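Local coordinates for protein Bd0816 (Bdellovibrio bacteriovorus HD100, PDB 5CER) that probably acts as a serine-type D-Ala-D-Ala carboxypeptidase of the peptidase S13 family, trimming peptide stems of the bacterial cell wall, at residues K156-M168 against I387-T399. The protein carries 2 engineered substitutions. Numbering follows the deposited sequence.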
# COMPACT_ATOMS: atom_id res chain seq x y z
N LYS A 156 7.52 15.67 -12.06
CA LYS A 156 7.60 14.96 -10.79
C LYS A 156 8.40 13.66 -10.93
O LYS A 156 9.31 13.39 -10.13
CB LYS A 156 6.22 14.63 -10.23
CG LYS A 156 5.50 15.81 -9.60
CD LYS A 156 4.29 15.34 -8.76
CE LYS A 156 3.20 16.42 -8.65
NZ LYS A 156 2.34 16.48 -9.89
N LEU A 157 8.10 12.89 -11.97
CA LEU A 157 8.84 11.66 -12.21
C LEU A 157 10.33 11.94 -12.38
O LEU A 157 11.16 11.28 -11.78
CB LEU A 157 8.29 10.89 -13.43
CG LEU A 157 9.08 9.62 -13.78
CD1 LEU A 157 8.99 8.63 -12.64
CD2 LEU A 157 8.61 9.02 -15.11
N ARG A 158 10.65 12.92 -13.22
CA ARG A 158 12.04 13.27 -13.48
C ARG A 158 12.81 13.75 -12.22
O ARG A 158 13.99 13.45 -12.10
CB ARG A 158 12.09 14.33 -14.58
CG ARG A 158 13.50 14.77 -14.98
CD ARG A 158 13.45 15.53 -16.30
NE ARG A 158 14.72 16.20 -16.62
CZ ARG A 158 15.03 17.46 -16.31
NH1 ARG A 158 14.20 18.23 -15.60
NH2 ARG A 158 16.21 17.93 -16.65
N GLU A 159 12.13 14.48 -11.33
CA GLU A 159 12.66 14.95 -10.02
C GLU A 159 13.11 13.71 -9.18
O GLU A 159 14.25 13.62 -8.72
CB GLU A 159 11.58 15.95 -9.31
CG GLU A 159 11.44 17.41 -9.96
CD GLU A 159 12.11 18.61 -9.20
OE1 GLU A 159 12.86 18.44 -8.22
OE2 GLU A 159 11.90 19.79 -9.59
N ARG A 160 12.25 12.70 -9.13
CA ARG A 160 12.58 11.39 -8.55
C ARG A 160 13.72 10.63 -9.25
O ARG A 160 14.64 10.14 -8.60
CB ARG A 160 11.34 10.49 -8.53
CG ARG A 160 10.40 10.75 -7.38
CD ARG A 160 9.01 10.20 -7.65
NE ARG A 160 9.01 8.76 -7.38
CZ ARG A 160 8.27 7.84 -8.01
NH1 ARG A 160 7.39 8.16 -8.96
NH2 ARG A 160 8.42 6.56 -7.65
N ALA A 161 13.66 10.55 -10.57
CA ALA A 161 14.76 9.95 -11.35
C ALA A 161 16.09 10.59 -11.04
O ALA A 161 17.13 9.89 -10.90
CB ALA A 161 14.45 10.02 -12.84
N THR A 162 16.09 11.92 -10.98
CA THR A 162 17.28 12.70 -10.64
C THR A 162 17.78 12.39 -9.24
O THR A 162 19.00 12.24 -9.05
CB THR A 162 17.04 14.21 -10.84
OG1 THR A 162 16.76 14.45 -12.23
CG2 THR A 162 18.27 15.06 -10.46
N LYS A 163 16.90 12.27 -8.26
CA LYS A 163 17.36 11.78 -6.95
C LYS A 163 17.96 10.39 -7.06
O LYS A 163 18.95 10.10 -6.39
CB LYS A 163 16.29 11.72 -5.91
CG LYS A 163 16.82 11.68 -4.49
CD LYS A 163 15.75 11.32 -3.45
CE LYS A 163 16.29 11.32 -2.07
NZ LYS A 163 15.87 12.57 -1.41
N ALA A 164 17.35 9.54 -7.88
CA ALA A 164 17.88 8.19 -8.12
C ALA A 164 19.10 8.12 -9.09
O ALA A 164 19.51 7.02 -9.49
CB ALA A 164 16.78 7.30 -8.62
N LYS A 165 19.66 9.28 -9.47
CA LYS A 165 20.80 9.36 -10.38
C LYS A 165 20.49 8.69 -11.75
O LYS A 165 21.38 8.14 -12.39
CB LYS A 165 22.05 8.73 -9.73
CG LYS A 165 22.54 9.45 -8.48
CD LYS A 165 23.60 8.69 -7.67
CE LYS A 165 24.39 9.57 -6.67
NZ LYS A 165 24.33 11.07 -6.80
N VAL A 166 19.24 8.80 -12.22
CA VAL A 166 18.85 8.36 -13.57
C VAL A 166 18.55 9.58 -14.41
O VAL A 166 17.84 10.46 -14.00
CB VAL A 166 17.60 7.46 -13.58
CG1 VAL A 166 17.21 7.11 -15.02
CG2 VAL A 166 17.82 6.21 -12.76
N PHE A 167 19.16 9.61 -15.59
CA PHE A 167 18.99 10.71 -16.52
C PHE A 167 17.69 10.59 -17.31
O PHE A 167 17.43 9.55 -17.95
CB PHE A 167 20.19 10.79 -17.50
CG PHE A 167 20.04 11.89 -18.51
CD1 PHE A 167 19.33 11.68 -19.71
CD2 PHE A 167 20.58 13.15 -18.27
CE1 PHE A 167 19.19 12.70 -20.64
CE2 PHE A 167 20.43 14.18 -19.20
CZ PHE A 167 19.74 13.95 -20.38
N MET A 168 16.94 11.69 -17.37
CA MET A 168 15.82 11.85 -18.30
C MET A 168 15.89 13.24 -18.89
O MET A 168 16.33 14.19 -18.26
CB MET A 168 14.49 11.70 -17.59
CG MET A 168 14.27 10.33 -16.96
SD MET A 168 12.71 10.27 -16.03
CE MET A 168 11.49 10.39 -17.33
N ILE A 387 14.31 3.06 0.29
CA ILE A 387 14.44 2.73 -1.14
C ILE A 387 13.47 3.60 -1.93
O ILE A 387 12.30 3.68 -1.61
CB ILE A 387 14.12 1.23 -1.39
CG1 ILE A 387 15.16 0.34 -0.71
CG2 ILE A 387 14.03 0.94 -2.88
CD1 ILE A 387 14.67 -1.07 -0.40
N LEU A 388 13.98 4.27 -2.94
CA LEU A 388 13.15 5.04 -3.83
C LEU A 388 12.82 4.04 -4.96
O LEU A 388 13.68 3.70 -5.76
CB LEU A 388 13.87 6.28 -4.30
CG LEU A 388 13.11 7.18 -5.33
CD1 LEU A 388 11.64 7.44 -4.97
CD2 LEU A 388 13.84 8.50 -5.61
N ALA A 389 11.59 3.54 -4.97
CA ALA A 389 11.22 2.40 -5.79
C ALA A 389 10.63 2.78 -7.17
O ALA A 389 9.43 2.75 -7.43
CB ALA A 389 10.27 1.51 -5.02
N LEU A 390 11.53 3.13 -8.08
CA LEU A 390 11.16 3.46 -9.47
C LEU A 390 11.13 2.19 -10.32
O LEU A 390 11.85 1.25 -10.03
CB LEU A 390 12.14 4.46 -10.05
CG LEU A 390 12.15 5.82 -9.33
CD1 LEU A 390 13.46 6.62 -9.46
CD2 LEU A 390 10.99 6.60 -9.92
N PRO A 391 10.34 2.21 -11.39
CA PRO A 391 10.29 1.07 -12.27
C PRO A 391 11.46 0.97 -13.24
O PRO A 391 11.48 0.05 -14.07
CB PRO A 391 8.97 1.27 -13.01
CG PRO A 391 8.79 2.74 -13.05
CD PRO A 391 9.42 3.28 -11.81
N PHE A 392 12.43 1.88 -13.14
CA PHE A 392 13.67 1.84 -13.96
C PHE A 392 14.81 2.32 -13.07
O PHE A 392 14.54 2.99 -12.08
CB PHE A 392 13.54 2.74 -15.22
CG PHE A 392 13.06 4.14 -14.94
CD1 PHE A 392 13.94 5.11 -14.51
CD2 PHE A 392 11.72 4.47 -15.04
CE1 PHE A 392 13.50 6.39 -14.20
CE2 PHE A 392 11.27 5.77 -14.75
CZ PHE A 392 12.18 6.73 -14.33
N ASP A 393 16.03 1.98 -13.43
CA ASP A 393 17.21 2.43 -12.72
C ASP A 393 18.35 2.69 -13.72
O ASP A 393 18.10 2.82 -14.92
CB ASP A 393 17.58 1.41 -11.65
CG ASP A 393 18.14 0.10 -12.23
OD1 ASP A 393 18.23 -0.03 -13.51
OD2 ASP A 393 18.43 -0.82 -11.42
N GLN A 394 19.59 2.76 -13.25
CA GLN A 394 20.75 3.12 -14.12
C GLN A 394 21.13 2.08 -15.17
O GLN A 394 21.86 2.41 -16.07
CB GLN A 394 21.97 3.51 -13.27
CG GLN A 394 21.71 4.73 -12.38
CD GLN A 394 22.91 5.18 -11.56
OE1 GLN A 394 23.35 4.49 -10.65
NE2 GLN A 394 23.46 6.33 -11.91
N ASN A 395 20.60 0.87 -15.08
CA ASN A 395 20.76 -0.14 -16.10
C ASN A 395 19.51 -0.30 -16.95
O ASN A 395 19.39 -1.25 -17.71
CB ASN A 395 21.12 -1.48 -15.46
CG ASN A 395 22.54 -1.53 -14.95
OD1 ASN A 395 23.46 -1.59 -15.73
ND2 ASN A 395 22.73 -1.50 -13.64
N SER A 396 18.60 0.67 -16.88
CA SER A 396 17.43 0.65 -17.75
C SER A 396 17.62 1.38 -19.06
O SER A 396 16.78 1.23 -19.96
CB SER A 396 16.22 1.22 -16.99
OG SER A 396 15.96 0.44 -15.82
N TYR A 397 18.71 2.15 -19.22
CA TYR A 397 18.95 2.84 -20.52
C TYR A 397 18.99 1.83 -21.67
O TYR A 397 19.52 0.74 -21.53
CB TYR A 397 20.25 3.64 -20.54
CG TYR A 397 20.38 4.63 -19.40
CD1 TYR A 397 19.54 5.73 -19.32
CD2 TYR A 397 21.37 4.49 -18.43
CE1 TYR A 397 19.66 6.65 -18.29
CE2 TYR A 397 21.51 5.41 -17.40
CZ TYR A 397 20.63 6.48 -17.34
OH TYR A 397 20.78 7.40 -16.36
N LEU A 398 18.44 2.23 -22.81
CA LEU A 398 18.38 1.39 -24.02
C LEU A 398 19.76 0.89 -24.48
O LEU A 398 20.66 1.70 -24.63
CB LEU A 398 17.69 2.16 -25.17
CG LEU A 398 16.20 2.53 -25.02
CD1 LEU A 398 15.72 3.26 -26.26
CD2 LEU A 398 15.30 1.33 -24.71
N THR A 399 19.93 -0.43 -24.66
CA THR A 399 21.19 -1.00 -25.17
C THR A 399 20.88 -1.93 -26.33
O THR A 399 19.75 -2.38 -26.48
CB THR A 399 21.92 -1.82 -24.09
OG1 THR A 399 21.04 -2.85 -23.63
CG2 THR A 399 22.38 -0.96 -22.92
O HOH W 1 7.67 4.43 -9.03
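Phe392 fills the buried heart of this contact, its ring reaching in among Leu157, Ala161, Val166 and Met168. Ala161 CB meets the ring edge in its plane, 4.0 Å from Phe392 CE1, while Met168 SD makes an oblique Met-aromatic contact, 5.0 Å from the ring centroid. With CB already pointing toward segment 156-168, a chi1 of 50° directs the Phe392 ring to Ala161 and Val166. Phe86 of helix 81-93 stacks on the same ring. Next to it, Leu390 splits its two methyls between Ala164 and Arg160: CD1 sits 3.5 Å from Ala164 CB, and CD2 lies over one face of the Arg160 guanidinium, 3.4 Å from Arg160 NH2. Leu388 CD1 comes to the edge of that same group, and a water bridges Arg160 NH2 to Ala389 O. Val166 belongs to this packed part too, its CG2 3.7 Å from Asp393 C.

Helix 151-163 ends here in a Schellman motif, with Lys165 at positive phi as the C-prime residue. Lys165 and Gln394 form the loose, exposed side, where Gln394 NE2 gives Lys165 O only a weak bond, bent to 122°. By contrast, Tyr397 OH accepts from Phe167 N at 2.8 Å in an almost straight line (178°), the donor lying in the ring plane. Asp393 points its CB away from segment 156-168, and its OD2 forms a salt bridge with Arg52.

Apolar packing thus joins the long loop before strand 399-400 to the helix end, while the Tyr397 bond and Val166 are consistent with holding the departing chain against the Asp393-Ser396 beta turn.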